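Long-range contacts in cyanuric acid amidohydrolase (Azorhizobium caulinodans, PDB 4NQ3), which catalyses the hydrolytic opening of the s-triazine ring of cyanuric acid, giving carboxybiuret, which decarboxylates to biuret: residues Q154-L159 and I229-H234; E73-M78 and R111-D116; R129-A134 and L193-A198; F38-G43 and E329-G334; E148-V153 and I236-M241. All blocks are in the same frame, centred on the assembly; numbering follows the deposited sequence.

Interaction 1 of 5, residues Q154-L159 and I229-H234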
# COMPACT_ATOMS: atom_id res chain seq x y z
N GLN A 154 -26.84 2.67 12.55
CA GLN A 154 -25.69 1.93 12.04
C GLN A 154 -26.17 0.78 11.17
O GLN A 154 -27.06 0.07 11.56
CB GLN A 154 -24.85 1.42 13.21
CG GLN A 154 -23.61 0.67 12.83
CD GLN A 154 -22.68 1.50 11.99
OE1 GLN A 154 -22.26 2.59 12.38
NE2 GLN A 154 -22.37 1.00 10.81
N VAL A 155 -25.60 0.62 9.99
CA VAL A 155 -25.94 -0.51 9.14
C VAL A 155 -24.66 -1.19 8.66
O VAL A 155 -23.72 -0.54 8.23
CB VAL A 155 -26.79 -0.08 7.93
CG1 VAL A 155 -26.85 -1.18 6.88
CG2 VAL A 155 -28.16 0.28 8.39
N LYS A 156 -24.64 -2.52 8.77
CA LYS A 156 -23.57 -3.31 8.20
C LYS A 156 -24.09 -3.90 6.91
O LYS A 156 -25.11 -4.59 6.93
CB LYS A 156 -23.13 -4.40 9.16
CG LYS A 156 -21.90 -5.14 8.70
CD LYS A 156 -20.70 -4.30 8.90
CE LYS A 156 -19.61 -4.63 7.92
NZ LYS A 156 -18.48 -3.64 8.01
N CYS A 157 -23.44 -3.62 5.79
CA CYS A 157 -23.97 -4.10 4.51
C CYS A 157 -22.92 -4.87 3.73
O CYS A 157 -21.73 -4.74 3.98
CB CYS A 157 -24.46 -2.93 3.66
SG CYS A 157 -23.15 -1.68 3.45
N PRO A 158 -23.36 -5.64 2.72
CA PRO A 158 -22.46 -6.52 1.98
C PRO A 158 -21.68 -5.78 0.92
O PRO A 158 -21.76 -4.55 0.90
CB PRO A 158 -23.42 -7.55 1.36
CG PRO A 158 -24.68 -6.83 1.21
CD PRO A 158 -24.77 -5.89 2.39
N LEU A 159 -20.91 -6.50 0.10
CA LEU A 159 -20.20 -5.91 -1.03
C LEU A 159 -20.03 -6.97 -2.10
O LEU A 159 -20.43 -8.12 -1.90
CB LEU A 159 -18.83 -5.37 -0.59
CG LEU A 159 -17.86 -6.35 0.08
CD1 LEU A 159 -17.24 -7.31 -0.94
CD2 LEU A 159 -16.79 -5.62 0.83
N ILE A 229 -16.94 -7.81 3.60
CA ILE A 229 -16.95 -9.01 2.78
C ILE A 229 -17.58 -10.19 3.50
O ILE A 229 -17.91 -11.20 2.88
CB ILE A 229 -15.52 -9.40 2.33
CG1 ILE A 229 -15.54 -10.49 1.27
CG2 ILE A 229 -14.69 -9.83 3.51
CD1 ILE A 229 -14.18 -10.68 0.64
N GLU A 230 -17.77 -10.05 4.81
CA GLU A 230 -18.11 -11.20 5.66
C GLU A 230 -19.60 -11.45 5.90
O GLU A 230 -19.94 -12.29 6.73
CB GLU A 230 -17.45 -11.05 7.03
CG GLU A 230 -17.91 -9.85 7.87
CD GLU A 230 -17.18 -8.56 7.45
OE1 GLU A 230 -16.23 -8.69 6.64
OE2 GLU A 230 -17.49 -7.45 7.96
N LEU A 231 -20.50 -10.73 5.25
CA LEU A 231 -21.91 -11.05 5.42
C LEU A 231 -22.65 -10.92 4.10
O LEU A 231 -22.24 -10.15 3.25
CB LEU A 231 -22.53 -10.16 6.49
CG LEU A 231 -22.95 -8.72 6.13
CD1 LEU A 231 -23.80 -8.17 7.24
CD2 LEU A 231 -21.78 -7.84 5.95
N LEU A 232 -23.76 -11.64 3.94
CA LEU A 232 -24.51 -11.51 2.69
C LEU A 232 -25.76 -10.65 2.83
O LEU A 232 -26.33 -10.23 1.83
CB LEU A 232 -24.88 -12.89 2.15
CG LEU A 232 -23.64 -13.70 1.79
CD1 LEU A 232 -24.09 -15.02 1.22
CD2 LEU A 232 -22.72 -12.94 0.81
N GLY A 233 -26.17 -10.41 4.08
CA GLY A 233 -27.29 -9.53 4.40
C GLY A 233 -26.91 -8.23 5.12
O GLY A 233 -25.85 -7.65 4.85
N HIS A 234 -27.80 -7.76 5.99
CA HIS A 234 -27.55 -6.51 6.73
C HIS A 234 -27.74 -6.68 8.24
O HIS A 234 -28.55 -7.49 8.69
CB HIS A 234 -28.49 -5.39 6.26
CG HIS A 234 -28.47 -5.15 4.78
ND1 HIS A 234 -29.20 -5.92 3.90
CD2 HIS A 234 -27.82 -4.23 4.03
CE1 HIS A 234 -29.00 -5.48 2.67
NE2 HIS A 234 -28.17 -4.45 2.72
O HOH W 1 -20.50 -9.01 1.85

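Interaction 2 of 5, residues E73-M78 and R111-D116. With SO4 (sulfate ion), chain F; SO4 (sulfate ion), chain D.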
# COMPACT_ATOMS: atom_id res chain seq x y z
N GLU A 73 -28.77 -13.64 17.06
CA GLU A 73 -29.65 -12.47 17.01
C GLU A 73 -28.90 -11.21 17.43
O GLU A 73 -29.44 -10.12 17.34
CB GLU A 73 -30.86 -12.69 17.90
CG GLU A 73 -31.84 -13.69 17.31
CD GLU A 73 -32.64 -14.45 18.38
OE1 GLU A 73 -32.85 -13.91 19.50
OE2 GLU A 73 -33.02 -15.62 18.12
N VAL A 74 -27.66 -11.36 17.88
CA VAL A 74 -26.85 -10.19 18.22
C VAL A 74 -26.31 -9.56 16.95
O VAL A 74 -25.81 -10.26 16.07
CB VAL A 74 -25.67 -10.56 19.16
CG1 VAL A 74 -24.80 -9.33 19.46
CG2 VAL A 74 -26.18 -11.17 20.42
N CYS A 75 -26.44 -8.24 16.83
CA CYS A 75 -25.90 -7.56 15.67
C CYS A 75 -24.43 -7.33 15.82
O CYS A 75 -23.99 -6.68 16.78
CB CYS A 75 -26.60 -6.23 15.45
SG CYS A 75 -28.25 -6.47 14.70
N LEU A 76 -23.66 -7.88 14.88
CA LEU A 76 -22.22 -7.72 14.88
C LEU A 76 -21.81 -6.80 13.72
O LEU A 76 -21.84 -7.20 12.56
CB LEU A 76 -21.53 -9.08 14.79
CG LEU A 76 -21.74 -10.03 15.98
CD1 LEU A 76 -20.96 -11.34 15.82
CD2 LEU A 76 -21.36 -9.37 17.32
N VAL A 77 -21.48 -5.55 14.06
CA VAL A 77 -20.95 -4.59 13.10
C VAL A 77 -19.45 -4.41 13.29
O VAL A 77 -19.00 -3.70 14.19
CB VAL A 77 -21.62 -3.19 13.24
CG1 VAL A 77 -21.12 -2.28 12.16
CG2 VAL A 77 -23.12 -3.30 13.25
N MSE A 78 -18.65 -5.06 12.45
CA MSE A 78 -17.21 -4.88 12.55
C MSE A 78 -16.75 -3.97 11.44
O MSE A 78 -16.77 -4.35 10.27
CB MSE A 78 -16.47 -6.21 12.48
CG MSE A 78 -16.80 -7.18 13.62
SE MSE A 78 -16.19 -6.53 15.37
CE MSE A 78 -17.96 -6.23 16.16
N ARG A 111 -32.48 -3.29 17.40
CA ARG A 111 -31.70 -3.99 16.39
C ARG A 111 -32.65 -4.65 15.43
O ARG A 111 -33.82 -4.83 15.76
CB ARG A 111 -30.79 -5.04 17.02
CG ARG A 111 -31.54 -5.88 17.96
CD ARG A 111 -30.90 -7.19 18.23
NE ARG A 111 -31.72 -7.87 19.23
CZ ARG A 111 -31.31 -8.90 19.96
NH1 ARG A 111 -30.07 -9.36 19.80
NH2 ARG A 111 -32.12 -9.45 20.87
N ALA A 112 -32.13 -5.07 14.28
CA ALA A 112 -32.89 -5.81 13.28
C ALA A 112 -31.91 -6.42 12.28
O ALA A 112 -30.79 -5.92 12.14
CB ALA A 112 -33.90 -4.92 12.57
N HIS A 113 -32.34 -7.47 11.59
CA HIS A 113 -31.52 -8.22 10.63
C HIS A 113 -32.26 -8.24 9.31
O HIS A 113 -33.42 -7.81 9.24
CB HIS A 113 -31.29 -9.65 11.11
CG HIS A 113 -30.70 -9.71 12.48
ND1 HIS A 113 -29.39 -10.07 12.72
CD2 HIS A 113 -31.23 -9.38 13.68
CE1 HIS A 113 -29.15 -9.99 14.02
NE2 HIS A 113 -30.25 -9.57 14.62
N THR A 114 -31.62 -8.74 8.27
CA THR A 114 -32.34 -8.91 7.03
C THR A 114 -31.96 -10.22 6.36
O THR A 114 -30.95 -10.85 6.71
CB THR A 114 -32.09 -7.76 6.03
OG1 THR A 114 -30.82 -7.97 5.38
CG2 THR A 114 -32.15 -6.42 6.71
N PRO A 115 -32.79 -10.67 5.42
CA PRO A 115 -32.39 -11.86 4.68
C PRO A 115 -31.20 -11.51 3.82
O PRO A 115 -30.88 -10.32 3.66
CB PRO A 115 -33.61 -12.16 3.82
CG PRO A 115 -34.72 -11.36 4.40
CD PRO A 115 -34.07 -10.14 4.95
N ASP A 116 -30.62 -12.53 3.21
CA ASP A 116 -29.53 -12.31 2.29
C ASP A 116 -29.97 -11.34 1.20
O ASP A 116 -31.16 -11.25 0.86
CB ASP A 116 -29.07 -13.64 1.73
CG ASP A 116 -28.13 -14.37 2.67
OD1 ASP A 116 -27.99 -13.92 3.84
OD2 ASP A 116 -27.54 -15.41 2.24
S SO4 F . -35.60 -8.81 12.72
O1 SO4 F . -36.84 -8.05 12.53
O2 SO4 F . -35.82 -10.24 12.52
O3 SO4 F . -34.62 -8.37 11.74
O4 SO4 F . -35.11 -8.59 14.09
S SO4 D . -35.39 -7.75 20.80
O1 SO4 D . -36.27 -8.82 20.31
O2 SO4 D . -36.14 -6.54 21.15
O3 SO4 D . -34.66 -8.25 21.97
O4 SO4 D . -34.47 -7.41 19.71

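Interaction 3 of 5, residues R129-A134 and L193-A198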
# COMPACT_ATOMS: atom_id res chain seq x y z
N ARG A 129 -34.96 -0.70 -0.25
CA ARG A 129 -36.21 -1.09 0.38
C ARG A 129 -35.96 -2.08 1.49
O ARG A 129 -36.63 -2.04 2.52
CB ARG A 129 -37.19 -1.66 -0.63
CG ARG A 129 -37.69 -0.65 -1.66
CD ARG A 129 -38.72 -1.33 -2.54
NE ARG A 129 -38.70 -0.85 -3.91
CZ ARG A 129 -39.14 0.34 -4.31
NH1 ARG A 129 -39.68 1.20 -3.44
NH2 ARG A 129 -39.06 0.66 -5.60
N MSE A 130 -34.98 -2.95 1.29
CA MSE A 130 -34.70 -4.00 2.27
C MSE A 130 -34.26 -3.36 3.58
O MSE A 130 -34.77 -3.69 4.65
CB MSE A 130 -33.64 -4.97 1.74
CG MSE A 130 -33.39 -6.12 2.68
SE MSE A 130 -32.22 -7.49 1.98
CE MSE A 130 -33.22 -7.93 0.38
N VAL A 131 -33.33 -2.42 3.49
CA VAL A 131 -32.79 -1.77 4.66
C VAL A 131 -33.85 -0.89 5.31
O VAL A 131 -34.02 -0.91 6.54
CB VAL A 131 -31.55 -0.93 4.28
CG1 VAL A 131 -31.13 -0.03 5.41
CG2 VAL A 131 -30.39 -1.85 3.88
N ALA A 132 -34.62 -0.19 4.49
CA ALA A 132 -35.69 0.67 4.99
C ALA A 132 -36.65 -0.10 5.88
O ALA A 132 -37.02 0.37 6.97
CB ALA A 132 -36.43 1.30 3.86
N GLN A 133 -37.06 -1.28 5.41
CA GLN A 133 -37.96 -2.14 6.16
C GLN A 133 -37.31 -2.54 7.48
O GLN A 133 -37.95 -2.48 8.53
CB GLN A 133 -38.36 -3.37 5.35
CG GLN A 133 -39.64 -3.17 4.50
CD GLN A 133 -39.73 -4.11 3.27
OE1 GLN A 133 -38.92 -5.03 3.08
NE2 GLN A 133 -40.72 -3.84 2.40
N ALA A 134 -36.05 -2.98 7.42
CA ALA A 134 -35.33 -3.36 8.63
C ALA A 134 -35.20 -2.20 9.64
O ALA A 134 -35.40 -2.39 10.85
CB ALA A 134 -33.96 -3.87 8.28
N LEU A 193 -29.75 5.51 1.83
CA LEU A 193 -31.02 6.03 1.32
C LEU A 193 -32.16 5.27 1.96
O LEU A 193 -33.22 5.83 2.23
CB LEU A 193 -31.08 5.91 -0.19
CG LEU A 193 -30.17 6.98 -0.78
CD1 LEU A 193 -30.00 6.82 -2.28
CD2 LEU A 193 -30.69 8.34 -0.38
N GLY A 194 -31.94 3.98 2.22
CA GLY A 194 -32.91 3.16 2.92
C GLY A 194 -33.17 3.71 4.30
O GLY A 194 -34.34 3.83 4.71
N ILE A 195 -32.11 4.07 5.03
CA ILE A 195 -32.28 4.72 6.32
C ILE A 195 -33.03 6.04 6.15
O ILE A 195 -33.96 6.36 6.91
CB ILE A 195 -30.92 4.99 7.00
CG1 ILE A 195 -30.29 3.67 7.42
CG2 ILE A 195 -31.09 5.87 8.22
CD1 ILE A 195 -28.84 3.80 7.78
N ALA A 196 -32.65 6.80 5.12
CA ALA A 196 -33.28 8.09 4.89
C ALA A 196 -34.77 7.86 4.63
O ALA A 196 -35.64 8.50 5.24
CB ALA A 196 -32.62 8.82 3.71
N LEU A 197 -35.05 6.89 3.77
CA LEU A 197 -36.42 6.58 3.41
C LEU A 197 -37.21 6.21 4.65
O LEU A 197 -38.37 6.57 4.78
CB LEU A 197 -36.46 5.46 2.38
CG LEU A 197 -37.87 5.01 2.03
CD1 LEU A 197 -38.66 6.20 1.58
CD2 LEU A 197 -37.81 3.96 0.94
N ALA A 198 -36.59 5.47 5.55
CA ALA A 198 -37.29 4.98 6.73
C ALA A 198 -37.53 6.09 7.75
O ALA A 198 -38.47 6.00 8.55
CB ALA A 198 -36.51 3.83 7.36

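Interaction 4 of 5, residues F38-G43 and E329-G334. With BR8 (barbituric acid), chain C.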
# COMPACT_ATOMS: atom_id res chain seq x y z
N PHE A 38 -20.39 -3.19 18.22
CA PHE A 38 -19.65 -2.49 17.16
C PHE A 38 -18.18 -2.75 17.36
O PHE A 38 -17.73 -2.95 18.49
CB PHE A 38 -19.87 -0.98 17.19
CG PHE A 38 -21.28 -0.54 16.88
CD1 PHE A 38 -22.29 -1.45 16.65
CD2 PHE A 38 -21.58 0.81 16.81
CE1 PHE A 38 -23.57 -1.02 16.37
CE2 PHE A 38 -22.86 1.24 16.53
CZ PHE A 38 -23.85 0.32 16.32
N GLY A 39 -17.40 -2.70 16.29
CA GLY A 39 -15.97 -2.87 16.46
C GLY A 39 -15.20 -2.05 15.46
O GLY A 39 -15.68 -1.84 14.35
N LYS A 40 -14.02 -1.59 15.85
CA LYS A 40 -13.02 -1.11 14.91
C LYS A 40 -11.93 -2.17 14.90
O LYS A 40 -11.37 -2.46 15.94
CB LYS A 40 -12.46 0.24 15.32
CG LYS A 40 -13.46 1.36 15.18
CD LYS A 40 -13.98 1.41 13.76
CE LYS A 40 -12.86 1.67 12.74
NZ LYS A 40 -13.38 1.54 11.35
N THR A 41 -11.68 -2.79 13.75
CA THR A 41 -10.65 -3.83 13.69
C THR A 41 -9.49 -3.39 12.79
O THR A 41 -9.67 -2.57 11.90
CB THR A 41 -11.26 -5.16 13.22
OG1 THR A 41 -11.82 -5.00 11.90
CG2 THR A 41 -12.39 -5.55 14.15
N GLU A 42 -8.31 -3.96 13.01
CA GLU A 42 -7.04 -3.50 12.39
C GLU A 42 -6.87 -3.71 10.90
O GLU A 42 -5.78 -3.44 10.38
CB GLU A 42 -5.85 -4.20 13.05
CG GLU A 42 -5.60 -3.81 14.47
CD GLU A 42 -5.20 -4.99 15.34
OE1 GLU A 42 -3.97 -5.14 15.64
OE2 GLU A 42 -6.12 -5.75 15.72
N GLY A 43 -7.89 -4.21 10.21
CA GLY A 43 -7.83 -4.44 8.77
C GLY A 43 -7.69 -3.16 7.97
O GLY A 43 -7.50 -2.08 8.54
N GLU A 329 -9.73 6.22 21.28
CA GLU A 329 -10.62 5.06 21.22
C GLU A 329 -11.98 5.51 20.66
O GLU A 329 -12.98 5.47 21.36
CB GLU A 329 -10.79 4.41 22.60
CG GLU A 329 -10.72 2.88 22.64
CD GLU A 329 -10.57 2.36 24.07
OE1 GLU A 329 -11.43 2.71 24.91
OE2 GLU A 329 -9.60 1.62 24.37
N ILE A 330 -11.99 5.98 19.42
CA ILE A 330 -13.21 6.45 18.77
C ILE A 330 -13.58 5.63 17.52
O ILE A 330 -12.71 5.10 16.83
CB ILE A 330 -13.10 7.94 18.39
CG1 ILE A 330 -11.94 8.15 17.45
CG2 ILE A 330 -12.77 8.79 19.59
CD1 ILE A 330 -11.54 9.59 17.42
N TYR A 331 -14.87 5.55 17.22
CA TYR A 331 -15.37 4.77 16.10
C TYR A 331 -15.53 5.68 14.89
O TYR A 331 -16.44 6.49 14.83
CB TYR A 331 -16.69 4.06 16.47
CG TYR A 331 -17.35 3.30 15.32
CD1 TYR A 331 -18.04 3.98 14.33
CD2 TYR A 331 -17.29 1.91 15.23
CE1 TYR A 331 -18.63 3.32 13.28
CE2 TYR A 331 -17.90 1.23 14.17
CZ TYR A 331 -18.57 1.95 13.20
OH TYR A 331 -19.18 1.34 12.11
N VAL A 332 -14.59 5.60 13.95
CA VAL A 332 -14.65 6.38 12.72
C VAL A 332 -14.69 5.46 11.51
O VAL A 332 -13.85 4.59 11.36
CB VAL A 332 -13.44 7.29 12.57
CG1 VAL A 332 -13.53 8.08 11.27
CG2 VAL A 332 -13.33 8.20 13.77
N SER A 333 -15.63 5.71 10.62
CA SER A 333 -15.94 4.82 9.52
C SER A 333 -15.89 5.61 8.20
O SER A 333 -16.37 6.73 8.14
CB SER A 333 -17.32 4.22 9.75
OG SER A 333 -17.77 3.56 8.59
N GLY A 334 -15.28 5.04 7.16
CA GLY A 334 -15.03 5.79 5.93
C GLY A 334 -16.10 5.62 4.88
O GLY A 334 -16.79 4.61 4.86
N1 BR8 C . -16.09 -0.95 5.83
C2 BR8 C . -15.15 -1.03 6.79
O2 BR8 C . -14.72 -2.13 7.09
N3 BR8 C . -14.68 0.09 7.41
C4 BR8 C . -15.16 1.38 7.07
O4 BR8 C . -14.72 2.37 7.64
C5 BR8 C . -16.26 1.61 6.02
C6 BR8 C . -16.64 0.26 5.43
O8 BR8 C . -17.48 0.22 4.55

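Interaction 5 of 5, residues E148-V153 and I236-M241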
# COMPACT_ATOMS: atom_id res chain seq x y z
N GLU A 148 -37.75 11.92 14.89
CA GLU A 148 -36.84 12.93 15.42
C GLU A 148 -36.16 12.43 16.69
O GLU A 148 -35.18 13.02 17.15
CB GLU A 148 -37.56 14.27 15.67
CG GLU A 148 -37.98 14.99 14.39
CD GLU A 148 -36.78 15.40 13.51
OE1 GLU A 148 -36.49 14.71 12.50
OE2 GLU A 148 -36.12 16.42 13.84
N ASP A 149 -36.63 11.30 17.21
CA ASP A 149 -36.01 10.74 18.40
C ASP A 149 -34.95 9.72 18.04
O ASP A 149 -34.34 9.13 18.92
CB ASP A 149 -37.07 10.11 19.31
CG ASP A 149 -37.92 11.15 20.01
OD1 ASP A 149 -37.38 12.22 20.37
OD2 ASP A 149 -39.13 10.90 20.21
N VAL A 150 -34.73 9.51 16.75
CA VAL A 150 -33.64 8.66 16.29
C VAL A 150 -32.40 9.51 16.08
O VAL A 150 -32.45 10.53 15.42
CB VAL A 150 -34.00 7.92 14.98
CG1 VAL A 150 -32.78 7.29 14.37
CG2 VAL A 150 -35.08 6.87 15.25
N HIS A 151 -31.27 9.06 16.60
CA HIS A 151 -30.06 9.88 16.54
C HIS A 151 -28.94 9.28 15.70
O HIS A 151 -28.05 9.99 15.26
CB HIS A 151 -29.55 10.16 17.94
CG HIS A 151 -30.34 11.22 18.63
ND1 HIS A 151 -30.01 12.55 18.55
CD2 HIS A 151 -31.47 11.14 19.36
CE1 HIS A 151 -30.91 13.26 19.22
NE2 HIS A 151 -31.80 12.43 19.72
N PHE A 152 -29.01 7.99 15.46
CA PHE A 152 -27.95 7.32 14.74
C PHE A 152 -28.40 5.95 14.29
O PHE A 152 -28.91 5.19 15.09
CB PHE A 152 -26.75 7.21 15.65
CG PHE A 152 -25.50 6.84 14.96
CD1 PHE A 152 -24.76 7.81 14.30
CD2 PHE A 152 -25.02 5.54 15.02
CE1 PHE A 152 -23.58 7.49 13.68
CE2 PHE A 152 -23.83 5.20 14.39
CZ PHE A 152 -23.10 6.19 13.72
N VAL A 153 -28.29 5.65 13.01
CA VAL A 153 -28.62 4.32 12.53
C VAL A 153 -27.39 3.68 11.88
O VAL A 153 -26.94 4.12 10.82
CB VAL A 153 -29.78 4.34 11.55
CG1 VAL A 153 -30.13 2.93 11.11
CG2 VAL A 153 -30.95 4.99 12.24
N ILE A 236 -28.78 -4.08 11.37
CA ILE A 236 -29.25 -2.74 11.66
C ILE A 236 -29.28 -2.47 13.17
O ILE A 236 -29.81 -3.29 13.95
CB ILE A 236 -30.63 -2.49 11.07
CG1 ILE A 236 -30.54 -2.37 9.55
CG2 ILE A 236 -31.24 -1.22 11.63
CD1 ILE A 236 -30.43 -3.69 8.86
N VAL A 237 -28.74 -1.34 13.58
CA VAL A 237 -28.82 -0.93 14.97
C VAL A 237 -29.26 0.52 15.03
O VAL A 237 -28.55 1.38 14.51
CB VAL A 237 -27.47 -1.08 15.69
CG1 VAL A 237 -27.60 -0.64 17.11
CG2 VAL A 237 -27.04 -2.51 15.63
N VAL A 238 -30.41 0.78 15.65
CA VAL A 238 -30.94 2.13 15.80
C VAL A 238 -30.68 2.67 17.21
O VAL A 238 -31.05 2.04 18.19
CB VAL A 238 -32.46 2.17 15.54
CG1 VAL A 238 -33.05 3.49 15.93
CG2 VAL A 238 -32.78 1.86 14.10
N LEU A 239 -30.07 3.84 17.31
CA LEU A 239 -29.83 4.50 18.59
C LEU A 239 -30.62 5.79 18.68
O LEU A 239 -30.61 6.61 17.76
CB LEU A 239 -28.34 4.80 18.78
CG LEU A 239 -27.39 3.64 18.58
CD1 LEU A 239 -25.97 4.14 18.62
CD2 LEU A 239 -27.63 2.63 19.68
N GLY A 240 -31.30 6.00 19.81
CA GLY A 240 -32.12 7.18 19.93
C GLY A 240 -32.42 7.49 21.37
O GLY A 240 -31.90 6.84 22.27
N MSE A 241 -33.25 8.52 21.57
CA MSE A 241 -33.78 8.85 22.88
C MSE A 241 -35.25 8.42 22.95
O MSE A 241 -35.98 8.46 21.95
CB MSE A 241 -33.65 10.33 23.15
CG MSE A 241 -32.24 10.80 23.06
SE MSE A 241 -31.23 10.22 24.61
CE MSE A 241 -31.94 11.50 25.89

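Interaction 1 of 5, residues Q154-L159 and I229-H234
Pro158 presses its CD over one face of the His234 imidazole, 4.0 Å from the ring centroid, a CH-pi contact. Pro158 CB rests 3.4 Å from Leu231 O. Cys157 CB meets the same imidazole obliquely, 3.6 Å from His234 CD2. Leu231 has CG in the crowded position between backbone N and carbonyl carbon (chi1 80°), which sets both its methyls against the aliphatic part of Lys156, with CD2 3.9 Å from Lys156 CG. At the far end Leu159 lays CD2 3.5 Å from Ile229 N, and one water takes the Leu159 N-H and donates to Leu231 O. An alanine at Leu159 would lack CG and both methyls, and would probably loosen the packing against Ile229. Beyond this shell, the catalytic Lys156 bends at chi2 (75°) and hydrogen-bonds through NZ to the nucleophile Ser226 and to Met78 O, while its salt bridge to Glu230 OE2 is long, 3.9 Å from NZ. Glu230 OE1 instead pairs with the substrate-binding Arg52. Thr114 and Gln127 hydrogen-bond to His234 ND1 and NE2, respectively. The end of strand 150-157 thus lies between the loop 229-234 and strand 223-227, with helices 125-141 and 180-199 packed alongside.

Interaction 2 of 5, residues E73-M78 and R111-D116
The close-packed half of this contact is built round the His113 ring. Cys75 SG sits over one face of it, 4.0 Å from the ring centroid and 28° off the normal, a sulfur-aromatic contact; the same sulfur lies 3.7 Å from Arg111 CB. At the edge of the ring, nearly in its plane, NE2 donates to Glu73 O at 2.9 Å. The bond is bent, 136° at the hydrogen, and NE2 stands well above the carbonyl plane. Arg111 also turns to this carbonyl, its NH1 2.7 Å from Glu73 O, and Glu73 CB lies over one guanidinium face. Strands 75-80 and 106-113 belong to what are inferred to be the first and second repeating units; residues 75-78 and 111-113 cross almost perpendicularly (86°), so side chains carry the junction. The outer half is looser and holds ions. The extended Arg111 chain carries NE to one sulfate, 2.8 Å from its O4, and NH2 to O3 of the same ion; His113 N binds O3 of a second sulfate. Arg95 and Arg137 add hydrogen bonds to these sulfates, which probably come from the crystallisation liquor. The Glu73 carboxylate stays apart, OE1 4.7 Å from Arg111 NH2. NE2 carries a proton in its bond to Glu73 O; the Glu235 carboxylate, weakly bonded to ND1, could make a second proton, and so a cationic ring, easier to hold.

Interaction 3 of 5, residues R129-A134 and L193-A198
Gly194 comes first among the touching residues of 193-198, and its CA stands only 4.3 Å from Ala132 CA, the nearest pair of CA atoms between the two segments. Gly194 O, which also accepts the helical bond from Ala198 N, is met by Ala132 CB at 3.4 Å and by a CA-H...O contact from Ala132 CA. With hydrogen alone on Gly194 CA, nothing bulky intervenes; a side-chain carbon there would press on Val131 CB. Ile195 next turns CB away from the partner helix, yet its CG1 still meets Val131 CG1 at 4.3 Å. Leu197, one turn on from Leu193, holds CG anti to its backbone N (chi1 176°) and brings CD2 within 4.2 Å of Ala132 CB. Ala198 ends the run with CB 3.5 Å from Ala132 O. Ala132 is therefore the shared partner of Gly194, Leu197 and Ala198. Small residues on both sides let the axes of 129-134 and 193-198 approach to 7.4 Å, crossing at -47°, a close helix pair without polar links between side chains. Both helices pack on the sheet of strands 150-157, 223-227 and 235-242: Ile195 lies on Val153, Val155, Ala223 and Cys225, while Val131 reaches His234 just before strand 235-242.

Interaction 4 of 5, residues F38-G43 and E329-G334
Lys40 lays its methylenes obliquely across the Tyr331 ring, the two side chains crossing at about a right angle, with CD 3.7 Å from Tyr331 CD2. Bends at chi2 and chi3 fold the chain over, so that NZ stands over the ring, close to its normal, and donates to Val332 O at 3.1 Å, from above the carbonyl plane. Any cation-pi attraction is weak, since NZ stays 5.5 Å from the Tyr331 centroid. The same amine also hydrogen-bonds to Gly80 O and Ser79 OG, so any charge on it would be shared among several oxygens. Strands 34-41 and 331-334 belong to the inferred first and third repeating units; residues 38-41 and 331-334 cross at 71° beside the active site. Lys40 with Ser79 is consistent with one of the three potential Ser-Lys dyads of this pseudo-threefold enzyme, and Lys285, bonded to Ser333 OG, with another. At the end of 331-334, Gly334 N donates an almost straight bond of 2.8 Å to O4 of barbituric acid. Before Lys40, Gly39 O lies 3.8 Å and Phe38 CB 4.2 Å from Tyr331 CE2. The Phe38 and Tyr331 rings meet obliquely, their planes 46° apart, and Phe93 packs edge-to-face with Phe38.

Interaction 5 of 5, residues E148-V153 and I236-M241
Leu239 O is gripped by two backbone donors, His151 N at 2.8 Å and Phe152 N at 3.1 Å, both in its carbonyl plane. Leu239 N answers with a nearly straight bond of 2.8 Å to Phe152 O, and further along Met241 N donates to Asp149 O at 2.9 Å. Two residues facing one across antiparallel strands make a classic beta bulge: Val150 pairs with Gly240, Phe152 with Leu239 and Val153 with Val238, the register slipping by one at His151. The two strands, 150-157 and 235-242, are the middle pair of a four-stranded mixed sheet in the inferred second repeating unit. On the face turned to helix 125-141, Val238 fits between two valines, its CG1 4.0 Å from Val150 CG2 and its CG2 4.1 Å from Val153 CG2. An alanine at Val238 would lack both methyls, and would probably weaken the packing of this face against Ala138 of that helix. On the other face Phe152 and Leu239 run side by side, Phe152 CD2 4.0 Å from Leu239 CD1, and both touch Leu283 of strand 281-286. The ring of His151, a bulge residue, brings NE2 3.7 Å from Met241 CG while its ND1 hydrogen-bonds to His253.

Interactions 1 and 5 follow the same strand 150-157 and join where Gln154 N meets Val237 O at 2.9 Å. From there the contacts lead to the active site: in interaction 1 the Lys156 side chain comes to about 4 Å from barbituric acid, whereas Phe152 of interaction 5 stays about 11 Å from it. Interaction 2 supplies Met78 O, 2.9 Å from Lys156 NZ, and continues into interaction 4 through Val77 O and Gly39 N, 2.8 Å apart. Interaction 4 reaches the ligand directly. Interaction 3 backs the sheet, Val131 CG2 lying 3.5 Å from His234 CD2, and comes no nearer than about 10 Å, between nearest atoms, to interaction 4.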